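Local coordinates for protein tyrosine recombinase XerH (Helicobacter pylori, PDB 5JK0) that cuts and rejoins DNA at specific sites through a tyrosine-based mechanism and takes part in chromosome segregation during the bacterial cell cycle, at residues D[198-203]-D[274-279]; D[101-106]-D[150-155]; D[172-177]-D[304-309]. One frame throughout, in Å; residues are numbered along the deposited sequence.

Contact 1 (D[198-203]-D[274-279]); sequences RARNRL and LLFCNQ. With nucleotides of chain H.
Arg200 crosses Phe276 obliquely, its guanidinium plane turned 60° from the ring, and their contact illustrates how one residue can belong both to a protein interior and to a DNA-binding surface. The packed, buried part lies at the base of the arginine. Arg200 CG touches the ring edge of Phe276 at CD1, 3.8 Å away and in the ring plane, while the ring reaches on to Leu203, whose CG sits 4.0 Å from Phe276 CZ, again at the edge. Leu275 CG covers one face of the same ring.

The other end is polar, looser and turned to the nucleic acid. The arginine chain leaves the helix with CG anti to the backbone N and bends at chi3. Arg200 NE donates to Asn201 OD1 at 3.0 Å, nearly in line with that C=O. Arg200 NH1 donates to Cys277 O at 2.8 Å in a bent bond (139°), the oxygen 22° out of the guanidinium plane. Arg200 NH2 donates to OP2 of DG4 of chain H at 2.7 Å. Partly exposed Gln279 approaches Arg200 only through NE2, near NH1; Gln279 NE2 binds the same OP2 at 2.9 Å, and its backbone N reaches OP1.

Helix 255-264 packs against both segments: Trp261 meets Arg200 and donates through NE1 to Leu275 O, and Leu258 meets Leu203.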
loop_
_atom_site.group_PDB
_atom_site.type_symbol
_atom_site.label_atom_id
_atom_site.label_comp_id
_atom_site.label_asym_id
_atom_site.label_seq_id
_atom_site.Cartn_x
_atom_site.Cartn_y
_atom_site.Cartn_z
ATOM N N ARG D 198 41.473 -6.021 -27.280
ATOM C CA ARG D 198 41.874 -5.886 -25.881
ATOM C C ARG D 198 41.947 -4.428 -25.430
ATOM O O ARG D 198 41.444 -4.079 -24.363
ATOM C CB ARG D 198 43.220 -6.567 -25.635
ATOM C CG ARG D 198 43.610 -6.615 -24.167
ATOM C CD ARG D 198 44.804 -7.524 -23.933
ATOM N NE ARG D 198 45.064 -7.712 -22.509
ATOM C CZ ARG D 198 45.914 -6.977 -21.800
ATOM N NH1 ARG D 198 46.084 -7.219 -20.508
ATOM N NH2 ARG D 198 46.596 -6.002 -22.384
ATOM N N ALA D 199 42.575 -3.586 -26.243
ATOM C CA ALA D 199 42.720 -2.172 -25.915
ATOM C C ALA D 199 41.363 -1.479 -25.835
ATOM O O ALA D 199 41.095 -0.721 -24.903
ATOM C CB ALA D 199 43.608 -1.479 -26.939
ATOM N N ARG D 200 40.511 -1.752 -26.817
ATOM C CA ARG D 200 39.194 -1.132 -26.898
ATOM C C ARG D 200 38.285 -1.550 -25.746
ATOM O O ARG D 200 37.654 -0.709 -25.106
ATOM C CB ARG D 200 38.529 -1.482 -28.230
ATOM C CG ARG D 200 37.134 -0.906 -28.405
ATOM C CD ARG D 200 36.437 -1.541 -29.594
ATOM N NE ARG D 200 36.242 -2.975 -29.399
ATOM C CZ ARG D 200 35.841 -3.813 -30.350
ATOM N NH1 ARG D 200 35.593 -3.362 -31.572
ATOM N NH2 ARG D 200 35.692 -5.102 -30.078
ATOM N N ASN D 201 38.222 -2.852 -25.491
ATOM C CA ASN D 201 37.317 -3.388 -24.482
ATOM C C ASN D 201 37.723 -3.023 -23.058
ATOM O O ASN D 201 36.867 -2.726 -22.225
ATOM C CB ASN D 201 37.215 -4.908 -24.619
ATOM C CG ASN D 201 36.553 -5.330 -25.916
ATOM O OD1 ASN D 201 36.380 -4.522 -26.828
ATOM N ND2 ASN D 201 36.180 -6.602 -26.005
ATOM N N ARG D 202 39.022 -3.045 -22.779
ATOM C CA ARG D 202 39.508 -2.679 -21.453
ATOM C C ARG D 202 39.189 -1.221 -21.142
ATOM O O ARG D 202 38.724 -0.903 -20.049
ATOM C CB ARG D 202 41.012 -2.924 -21.332
ATOM C CG ARG D 202 41.389 -4.385 -21.165
ATOM C CD ARG D 202 42.768 -4.523 -20.545
ATOM N NE ARG D 202 43.799 -3.879 -21.353
ATOM C CZ ARG D 202 45.036 -3.644 -20.930
ATOM N NH1 ARG D 202 45.914 -3.056 -21.732
ATOM N NH2 ARG D 202 45.397 -3.994 -19.703
ATOM N N LEU D 203 39.432 -0.342 -22.109
ATOM C CA LEU D 203 39.153 1.079 -21.940
ATOM C C LEU D 203 37.659 1.331 -21.750
ATOM O O LEU D 203 37.262 2.158 -20.932
ATOM C CB LEU D 203 39.672 1.875 -23.139
ATOM C CG LEU D 203 39.411 3.383 -23.121
ATOM C CD1 LEU D 203 40.046 4.031 -21.899
ATOM C CD2 LEU D 203 39.919 4.032 -24.399
ATOM N N LEU D 274 33.399 8.922 -33.406
ATOM C CA LEU D 274 32.932 7.981 -32.396
ATOM C C LEU D 274 34.124 7.246 -31.788
ATOM O O LEU D 274 34.961 6.709 -32.513
ATOM C CB LEU D 274 31.939 6.990 -33.005
ATOM C CG LEU D 274 31.135 6.114 -32.048
ATOM C CD1 LEU D 274 30.255 6.969 -31.144
ATOM C CD2 LEU D 274 30.294 5.121 -32.831
ATOM N N LEU D 275 34.205 7.233 -30.461
ATOM C CA LEU D 275 35.361 6.660 -29.776
ATOM C C LEU D 275 35.427 5.143 -29.925
ATOM O O LEU D 275 36.419 4.603 -30.414
ATOM C CB LEU D 275 35.347 7.037 -28.292
ATOM C CG LEU D 275 36.567 6.586 -27.487
ATOM C CD1 LEU D 275 37.846 7.114 -28.115
ATOM C CD2 LEU D 275 36.456 7.039 -26.041
ATOM N N PHE D 276 34.371 4.459 -29.498
ATOM C CA PHE D 276 34.316 3.006 -29.601
ATOM C C PHE D 276 33.530 2.581 -30.838
ATOM O O PHE D 276 32.471 3.137 -31.132
ATOM C CB PHE D 276 33.691 2.401 -28.342
ATOM C CG PHE D 276 34.396 2.786 -27.072
ATOM C CD1 PHE D 276 35.587 2.178 -26.713
ATOM C CD2 PHE D 276 33.864 3.754 -26.236
ATOM C CE1 PHE D 276 36.238 2.531 -25.545
ATOM C CE2 PHE D 276 34.510 4.111 -25.067
ATOM C CZ PHE D 276 35.698 3.499 -24.721
ATOM N N CYS D 277 34.051 1.596 -31.561
ATOM C CA CYS D 277 33.404 1.126 -32.777
ATOM C C CYS D 277 33.684 -0.349 -33.040
ATOM O O CYS D 277 34.670 -0.900 -32.552
ATOM C CB CYS D 277 33.858 1.960 -33.977
ATOM S SG CYS D 277 35.624 1.833 -34.349
ATOM N N ASN D 278 32.808 -0.982 -33.813
ATOM C CA ASN D 278 33.015 -2.363 -34.226
ATOM C C ASN D 278 33.995 -2.441 -35.392
ATOM O O ASN D 278 34.619 -1.443 -35.752
ATOM C CB ASN D 278 31.682 -3.023 -34.598
ATOM C CG ASN D 278 30.871 -2.204 -35.590
ATOM O OD1 ASN D 278 31.423 -1.478 -36.419
ATOM N ND2 ASN D 278 29.551 -2.319 -35.507
ATOM N N GLN D 279 34.125 -3.624 -35.982
ATOM C CA GLN D 279 35.054 -3.824 -37.088
ATOM C C GLN D 279 34.568 -3.126 -38.355
ATOM O O GLN D 279 35.357 -2.827 -39.251
ATOM C CB GLN D 279 35.255 -5.317 -37.353
ATOM C CG GLN D 279 35.647 -6.119 -36.121
ATOM C CD GLN D 279 36.939 -5.632 -35.490
ATOM O OE1 GLN D 279 37.855 -5.189 -36.183
ATOM N NE2 GLN D 279 37.016 -5.711 -34.167
ATOM P P DG H 4 33.625 -6.713 -33.067
ATOM O OP1 DG H 4 33.064 -5.890 -34.160
ATOM O OP2 DG H 4 34.815 -6.235 -32.327
ATOM O "O5'" DG H 4 32.474 -7.027 -31.997
ATOM C "C5'" DG H 4 31.146 -6.540 -32.192
ATOM C "C4'" DG H 4 30.394 -7.382 -33.210
ATOM O "O4'" DG H 4 30.599 -8.783 -32.931
ATOM C "C3'" DG H 4 28.887 -7.212 -33.192
ATOM O "O3'" DG H 4 28.511 -6.090 -33.979
ATOM C "C2'" DG H 4 28.402 -8.520 -33.816
ATOM C "C1'" DG H 4 29.489 -9.524 -33.406
ATOM N N9 DG H 4 29.070 -10.463 -32.365
ATOM C C8 DG H 4 29.696 -10.698 -31.164
ATOM N N7 DG H 4 29.099 -11.598 -30.433
ATOM C C5 DG H 4 28.006 -11.988 -31.196
ATOM C C6 DG H 4 26.993 -12.937 -30.919
ATOM O O6 DG H 4 26.858 -13.643 -29.910
ATOM N N1 DG H 4 26.073 -13.029 -31.961
ATOM C C2 DG H 4 26.124 -12.295 -33.122
ATOM N N2 DG H 4 25.145 -12.520 -34.010
ATOM N N3 DG H 4 27.069 -11.403 -33.395
ATOM C C4 DG H 4 27.974 -11.300 -32.390
#

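Contact 2 (D[101-106]-D[150-155]); sequences SLKNID and KSYIYN
Leu102, whose carbonyl receives Tyr154, begins a short 3-10 turn, residues 102-104, which faces the irregular chain of 150-155. Ser101 OG accepts from Lys103 N, an ST turn that leads into it. Tyr154 OH donates to Leu102 O at 2.9 Å from above the carbonyl plane, and Ile105 N reaches that oxygen from the opposite face; one acceptor therefore serves the turn and the contact together. The edge of the Tyr154 ring also runs past Ile105, with CE1 3.4 Å from Ile105 O.

Tyr152 is used differently, by its face. Lys103, extended beyond CG, lies over the ring and makes a CH-pi contact, CG 3.9 Å from the ring centroid and 20° off the normal. A water at the rim of this ring, 2.7 Å from Tyr152 OH, donates to Lys103 O and to Ile105 O. Tyr152 CE2 sits 3.8 Å above the plane of the Tyr154 ring, over its centre.

The contact closes the loop between helices 74-93 and 107-117 against the chain that follows helix 123-143, in the all-helical N-terminal part that includes the core-binding region. Phe137 of helix 123-143 meets Tyr154 edge-to-face and touches Ile105, which also rests on Phe83 and Phe87 of helix 74-93, while Leu102 packs on helix 12-30.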
loop_
_atom_site.group_PDB
_atom_site.type_symbol
_atom_site.label_atom_id
_atom_site.label_comp_id
_atom_site.label_asym_id
_atom_site.label_seq_id
_atom_site.Cartn_x
_atom_site.Cartn_y
_atom_site.Cartn_z
ATOM N N SER D 101 -18.191 -8.936 -33.085
ATOM C CA SER D 101 -17.991 -7.489 -33.081
ATOM C C SER D 101 -16.861 -7.055 -32.152
ATOM O O SER D 101 -16.552 -7.735 -31.173
ATOM C CB SER D 101 -19.289 -6.782 -32.682
ATOM O OG SER D 101 -19.088 -5.386 -32.548
ATOM N N LEU D 102 -16.251 -5.915 -32.466
ATOM C CA LEU D 102 -15.221 -5.331 -31.609
ATOM C C LEU D 102 -15.812 -4.898 -30.274
ATOM O O LEU D 102 -15.106 -4.818 -29.269
ATOM C CB LEU D 102 -14.554 -4.135 -32.294
ATOM C CG LEU D 102 -13.563 -4.421 -33.425
ATOM C CD1 LEU D 102 -12.991 -3.120 -33.967
ATOM C CD2 LEU D 102 -12.449 -5.339 -32.944
ATOM N N LYS D 103 -17.112 -4.619 -30.274
ATOM C CA LYS D 103 -17.805 -4.184 -29.066
ATOM C C LYS D 103 -17.921 -5.309 -28.038
ATOM O O LYS D 103 -18.245 -5.063 -26.875
ATOM C CB LYS D 103 -19.195 -3.646 -29.416
ATOM C CG LYS D 103 -19.173 -2.390 -30.275
ATOM C CD LYS D 103 -20.582 -1.908 -30.591
ATOM C CE LYS D 103 -20.558 -0.646 -31.439
ATOM N NZ LYS D 103 -21.929 -0.187 -31.798
ATOM N N ASN D 104 -17.652 -6.538 -28.469
ATOM C CA ASN D 104 -17.672 -7.685 -27.566
ATOM C C ASN D 104 -16.444 -7.713 -26.662
ATOM O O ASN D 104 -16.421 -8.420 -25.653
ATOM C CB ASN D 104 -17.768 -8.991 -28.357
ATOM C CG ASN D 104 -19.087 -9.133 -29.090
ATOM O OD1 ASN D 104 -19.119 -9.425 -30.286
ATOM N ND2 ASN D 104 -20.185 -8.926 -28.375
ATOM N N ILE D 105 -15.427 -6.943 -27.030
ATOM C CA ILE D 105 -14.215 -6.845 -26.226
ATOM C C ILE D 105 -14.460 -6.002 -24.978
ATOM O O ILE D 105 -14.771 -4.816 -25.075
ATOM C CB ILE D 105 -13.051 -6.231 -27.028
ATOM C CG1 ILE D 105 -12.739 -7.084 -28.260
ATOM C CG2 ILE D 105 -11.817 -6.087 -26.148
ATOM C CD1 ILE D 105 -11.576 -6.568 -29.082
ATOM N N ASP D 106 -14.323 -6.618 -23.808
ATOM C CA ASP D 106 -14.497 -5.898 -22.552
ATOM C C ASP D 106 -13.366 -6.188 -21.570
ATOM O O ASP D 106 -12.379 -6.835 -21.916
ATOM C CB ASP D 106 -15.850 -6.239 -21.914
ATOM C CG ASP D 106 -16.094 -7.737 -21.803
ATOM O OD1 ASP D 106 -15.115 -8.513 -21.778
ATOM O OD2 ASP D 106 -17.275 -8.136 -21.737
ATOM N N LYS D 150 -20.084 10.914 -33.118
ATOM C CA LYS D 150 -20.280 10.226 -31.848
ATOM C C LYS D 150 -19.428 8.964 -31.784
ATOM O O LYS D 150 -19.170 8.328 -32.805
ATOM C CB LYS D 150 -21.759 9.895 -31.635
ATOM C CG LYS D 150 -22.626 11.126 -31.416
ATOM C CD LYS D 150 -21.996 12.053 -30.384
ATOM C CE LYS D 150 -22.805 13.328 -30.198
ATOM N NZ LYS D 150 -24.130 13.068 -29.568
ATOM N N SER D 151 -18.998 8.605 -30.579
ATOM C CA SER D 151 -17.996 7.560 -30.407
ATOM C C SER D 151 -18.446 6.421 -29.494
ATOM O O SER D 151 -19.313 6.599 -28.638
ATOM C CB SER D 151 -16.706 8.167 -29.850
ATOM O OG SER D 151 -16.268 9.259 -30.642
ATOM N N TYR D 152 -17.841 5.252 -29.686
ATOM C CA TYR D 152 -18.001 4.136 -28.761
ATOM C C TYR D 152 -16.896 4.201 -27.714
ATOM O O TYR D 152 -15.733 4.428 -28.046
ATOM C CB TYR D 152 -17.962 2.796 -29.502
ATOM C CG TYR D 152 -18.163 1.591 -28.607
ATOM C CD1 TYR D 152 -19.437 1.099 -28.350
ATOM C CD2 TYR D 152 -17.080 0.943 -28.022
ATOM C CE1 TYR D 152 -19.626 -0.003 -27.534
ATOM C CE2 TYR D 152 -17.260 -0.156 -27.202
ATOM C CZ TYR D 152 -18.534 -0.625 -26.963
ATOM O OH TYR D 152 -18.720 -1.720 -26.152
ATOM N N ILE D 153 -17.256 4.006 -26.450
ATOM C CA ILE D 153 -16.287 4.119 -25.365
ATOM C C ILE D 153 -16.057 2.787 -24.659
ATOM O O ILE D 153 -16.989 2.194 -24.116
ATOM C CB ILE D 153 -16.730 5.164 -24.324
ATOM C CG1 ILE D 153 -17.071 6.489 -25.010
ATOM C CG2 ILE D 153 -15.650 5.361 -23.272
ATOM C CD1 ILE D 153 -15.938 7.058 -25.833
ATOM N N TYR D 154 -14.811 2.323 -24.669
ATOM C CA TYR D 154 -14.442 1.096 -23.969
ATOM C C TYR D 154 -14.274 1.344 -22.477
ATOM O O TYR D 154 -14.817 0.608 -21.651
ATOM C CB TYR D 154 -13.152 0.509 -24.545
ATOM C CG TYR D 154 -13.335 -0.229 -25.851
ATOM C CD1 TYR D 154 -13.743 -1.557 -25.867
ATOM C CD2 TYR D 154 -13.091 0.397 -27.068
ATOM C CE1 TYR D 154 -13.909 -2.240 -27.058
ATOM C CE2 TYR D 154 -13.253 -0.279 -28.265
ATOM C CZ TYR D 154 -13.664 -1.596 -28.252
ATOM O OH TYR D 154 -13.827 -2.275 -29.436
ATOM N N ASN D 155 -13.515 2.388 -22.146
ATOM C CA ASN D 155 -13.222 2.756 -20.763
ATOM C C ASN D 155 -12.631 1.592 -19.970
ATOM O O ASN D 155 -13.081 1.280 -18.867
ATOM C CB ASN D 155 -14.482 3.283 -20.070
ATOM C CG ASN D 155 -14.177 3.988 -18.760
ATOM O OD1 ASN D 155 -13.044 4.401 -18.513
ATOM N ND2 ASN D 155 -15.191 4.126 -17.913
HETATM O O HOH W 1 -17.079 -3.149 -24.513
#

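Contact 3 (D[172-177]-D[304-309]); sequences LPTHLN and REKNGA. With nucleotides of chain G.
Arg304 lies against Leu176 and Thr174, a worked example of two loops joined beside a DNA backbone by van der Waals packing and a weak, bent bond. Leu176 CD2 covers one guanidinium face, 3.4 Å from Arg304 NH1. Thr174 CG2 lies 3.7 Å from Arg304 CD, the two side chains passing in opposite directions. The weak bond runs from Arg304 NH1 to His175 O at 2.8 Å (121°). On the other branch of the threonine, Thr174 OG1 donates to Glu305 OE2, but the 2.4 Å between Thr174 OG1 and Glu305 OE2 is too short to be taken at face value; the glutamate chain bends at chi2.

A second shell surrounds these groups. Leu302 O accepts from Arg304 NE and Glu180 makes a salt bridge with NH2, holding NE and NH2. Asn307 OD1 accepts from Arg304 N on a lone pair, and its ND2 returns a bond to Arg304 O. Within the other loop, His175 ND1 donates to Pro173 O at 2.6 Å, nearly in line with its C=O, while Leu176 N binds Ser315 OG of helix 309-324.

Farther out, Asn307 N donates to OP2 of DA24 of chain G at 3.2 Å. The arrangement belongs to the catalytic domain of a tyrosine recombinase: His175 lies about 7 Å from Tyr345, the predicted nucleophile, and Lys306 about 7 Å from predicted active-site His310, side chain to side chain.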
loop_
_atom_site.group_PDB
_atom_site.type_symbol
_atom_site.label_atom_id
_atom_site.label_comp_id
_atom_site.label_asym_id
_atom_site.label_seq_id
_atom_site.Cartn_x
_atom_site.Cartn_y
_atom_site.Cartn_z
ATOM N N LEU D 172 18.660 -3.076 -1.168
ATOM C CA LEU D 172 19.734 -2.537 -1.994
ATOM C C LEU D 172 19.961 -3.412 -3.227
ATOM O O LEU D 172 20.084 -4.630 -3.110
ATOM C CB LEU D 172 21.022 -2.418 -1.177
ATOM C CG LEU D 172 22.061 -1.395 -1.640
ATOM C CD1 LEU D 172 21.459 -0.001 -1.652
ATOM C CD2 LEU D 172 23.287 -1.437 -0.742
ATOM N N PRO D 173 20.008 -2.788 -4.416
ATOM C CA PRO D 173 20.192 -3.496 -5.690
ATOM C C PRO D 173 21.498 -4.284 -5.754
ATOM O O PRO D 173 22.414 -4.020 -4.974
ATOM C CB PRO D 173 20.193 -2.363 -6.722
ATOM C CG PRO D 173 19.450 -1.251 -6.068
ATOM C CD PRO D 173 19.806 -1.343 -4.616
ATOM N N THR D 174 21.571 -5.240 -6.676
ATOM C CA THR D 174 22.763 -6.065 -6.856
ATOM C C THR D 174 23.982 -5.201 -7.164
ATOM O O THR D 174 23.920 -4.309 -8.012
ATOM C CB THR D 174 22.571 -7.097 -7.986
ATOM O OG1 THR D 174 21.417 -7.901 -7.714
ATOM C CG2 THR D 174 23.793 -7.997 -8.105
ATOM N N HIS D 175 25.086 -5.469 -6.472
ATOM C CA HIS D 175 26.281 -4.645 -6.598
ATOM C C HIS D 175 27.533 -5.345 -6.080
ATOM O O HIS D 175 27.460 -6.426 -5.494
ATOM C CB HIS D 175 26.093 -3.329 -5.844
ATOM C CG HIS D 175 25.939 -3.505 -4.366
ATOM N ND1 HIS D 175 24.736 -3.825 -3.776
ATOM C CD2 HIS D 175 26.841 -3.419 -3.359
ATOM C CE1 HIS D 175 24.901 -3.921 -2.468
ATOM N NE2 HIS D 175 26.169 -3.680 -2.190
ATOM N N LEU D 176 28.678 -4.708 -6.299
ATOM C CA LEU D 176 29.947 -5.177 -5.758
ATOM C C LEU D 176 30.458 -4.182 -4.723
ATOM O O LEU D 176 30.421 -2.974 -4.955
ATOM C CB LEU D 176 30.983 -5.355 -6.871
ATOM C CG LEU D 176 30.606 -6.227 -8.069
ATOM C CD1 LEU D 176 31.682 -6.146 -9.143
ATOM C CD2 LEU D 176 30.389 -7.665 -7.638
ATOM N N ASN D 177 30.929 -4.678 -3.585
ATOM C CA ASN D 177 31.499 -3.800 -2.568
ATOM C C ASN D 177 32.900 -3.345 -2.965
ATOM O O ASN D 177 33.374 -3.661 -4.056
ATOM C CB ASN D 177 31.519 -4.489 -1.199
ATOM C CG ASN D 177 32.220 -5.836 -1.225
ATOM O OD1 ASN D 177 33.290 -5.989 -1.814
ATOM N ND2 ASN D 177 31.615 -6.824 -0.578
ATOM N N ARG D 304 26.643 -13.362 -9.960
ATOM C CA ARG D 304 25.487 -13.188 -9.090
ATOM C C ARG D 304 24.210 -12.900 -9.878
ATOM O O ARG D 304 24.101 -13.262 -11.049
ATOM C CB ARG D 304 25.752 -12.071 -8.079
ATOM C CG ARG D 304 26.310 -10.796 -8.686
ATOM C CD ARG D 304 26.965 -9.937 -7.620
ATOM N NE ARG D 304 28.104 -10.617 -7.008
ATOM C CZ ARG D 304 28.745 -10.182 -5.929
ATOM N NH1 ARG D 304 28.357 -9.064 -5.329
ATOM N NH2 ARG D 304 29.773 -10.865 -5.444
ATOM N N GLU D 305 23.253 -12.246 -9.225
ATOM C CA GLU D 305 21.925 -12.023 -9.798
ATOM C C GLU D 305 21.973 -11.208 -11.085
ATOM O O GLU D 305 21.248 -11.490 -12.040
ATOM C CB GLU D 305 21.022 -11.325 -8.781
ATOM C CG GLU D 305 21.181 -11.836 -7.364
ATOM C CD GLU D 305 22.129 -10.983 -6.539
ATOM O OE1 GLU D 305 23.203 -11.489 -6.151
ATOM O OE2 GLU D 305 21.793 -9.810 -6.272
ATOM N N LYS D 306 22.823 -10.187 -11.101
ATOM C CA LYS D 306 23.021 -9.370 -12.292
ATOM C C LYS D 306 24.507 -9.282 -12.607
ATOM O O LYS D 306 25.321 -9.029 -11.720
ATOM C CB LYS D 306 22.431 -7.971 -12.099
ATOM C CG LYS D 306 20.934 -7.953 -11.817
ATOM C CD LYS D 306 20.135 -8.478 -12.999
ATOM C CE LYS D 306 18.642 -8.401 -12.726
ATOM N NZ LYS D 306 17.835 -8.937 -13.857
ATOM N N ASN D 307 24.862 -9.495 -13.871
ATOM C CA ASN D 307 26.264 -9.525 -14.263
ATOM C C ASN D 307 26.576 -8.599 -15.434
ATOM O O ASN D 307 27.432 -8.904 -16.263
ATOM C CB ASN D 307 26.679 -10.956 -14.614
ATOM C CG ASN D 307 26.343 -11.945 -13.512
ATOM O OD1 ASN D 307 27.024 -12.007 -12.490
ATOM N ND2 ASN D 307 25.292 -12.731 -13.722
ATOM N N GLY D 308 25.888 -7.464 -15.492
ATOM C CA GLY D 308 26.079 -6.521 -16.578
ATOM C C GLY D 308 26.718 -5.217 -16.146
ATOM O O GLY D 308 27.145 -5.071 -15.001
ATOM N N ALA D 309 26.778 -4.267 -17.072
ATOM C CA ALA D 309 27.381 -2.967 -16.808
ATOM C C ALA D 309 26.526 -2.134 -15.859
ATOM O O ALA D 309 27.043 -1.292 -15.126
ATOM C CB ALA D 309 27.606 -2.215 -18.111
ATOM P P DA G 24 21.206 -10.534 -16.253
ATOM O OP1 DA G 24 20.544 -11.237 -15.133
ATOM O OP2 DA G 24 22.583 -10.022 -16.078
ATOM O "O5'" DA G 24 21.178 -11.481 -17.545
ATOM C "C5'" DA G 24 19.982 -12.172 -17.879
ATOM C "C4'" DA G 24 20.030 -12.730 -19.293
ATOM O "O4'" DA G 24 19.886 -11.659 -20.264
ATOM C "C3'" DA G 24 21.318 -13.476 -19.678
ATOM O "O3'" DA G 24 20.972 -14.706 -20.294
ATOM C "C2'" DA G 24 21.970 -12.532 -20.691
ATOM C "C1'" DA G 24 20.731 -11.951 -21.342
ATOM N N9 DA G 24 20.965 -10.742 -22.126
ATOM C C8 DA G 24 21.924 -9.788 -21.920
ATOM N N7 DA G 24 21.896 -8.812 -22.798
ATOM C C5 DA G 24 20.847 -9.151 -23.640
ATOM C C6 DA G 24 20.300 -8.527 -24.778
ATOM N N6 DA G 24 20.758 -7.376 -25.279
ATOM N N1 DA G 24 19.255 -9.132 -25.381
ATOM C C2 DA G 24 18.796 -10.283 -24.878
ATOM N N3 DA G 24 19.228 -10.966 -23.820
ATOM C C4 DA G 24 20.266 -10.339 -23.240
ATOM P P DC G 23 22.698 -4.420 -18.554
ATOM O OP1 DC G 23 23.609 -4.458 -17.388
ATOM O OP2 DC G 23 23.265 -4.463 -19.921
ATOM O "O5'" DC G 23 21.648 -5.617 -18.407
ATOM C "C5'" DC G 23 20.828 -5.698 -17.245
ATOM C "C4'" DC G 23 19.997 -6.969 -17.250
ATOM O "O4'" DC G 23 19.004 -6.898 -18.305
ATOM C "C3'" DC G 23 20.783 -8.257 -17.491
ATOM O "O3'" DC G 23 20.270 -9.296 -16.666
ATOM C "C2'" DC G 23 20.540 -8.541 -18.972
ATOM C "C1'" DC G 23 19.124 -8.015 -19.159
ATOM N N1 DC G 23 18.826 -7.568 -20.551
ATOM C C2 DC G 23 17.891 -8.268 -21.320
ATOM O O2 DC G 23 17.329 -9.257 -20.832
ATOM N N3 DC G 23 17.627 -7.842 -22.581
ATOM C C4 DC G 23 18.252 -6.769 -23.068
ATOM N N4 DC G 23 17.960 -6.389 -24.316
ATOM C C5 DC G 23 19.209 -6.043 -22.301
ATOM C C6 DC G 23 19.461 -6.472 -21.059
#

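Along the chain, contact 2 closes before contact 3 opens, and contact 1 is nested within the loop that contact 3 closes. Contacts 1 and 3 share the tyrosine recombinase domain, their centres about 24 Å apart and their nearest atoms about 10 Å apart; helix 286-300 runs between the loops holding 274-279 and 304-309. Contact 2 lies on the opposite side of the chain's centre from both, its centre about 53 Å from that of contact 1 and 46 Å from that of contact 3, beside the helices of the core-binding region. The two domains thus carry separate contacts, and those of the catalytic domain touch phosphates on two different DNA strands, chains H and G.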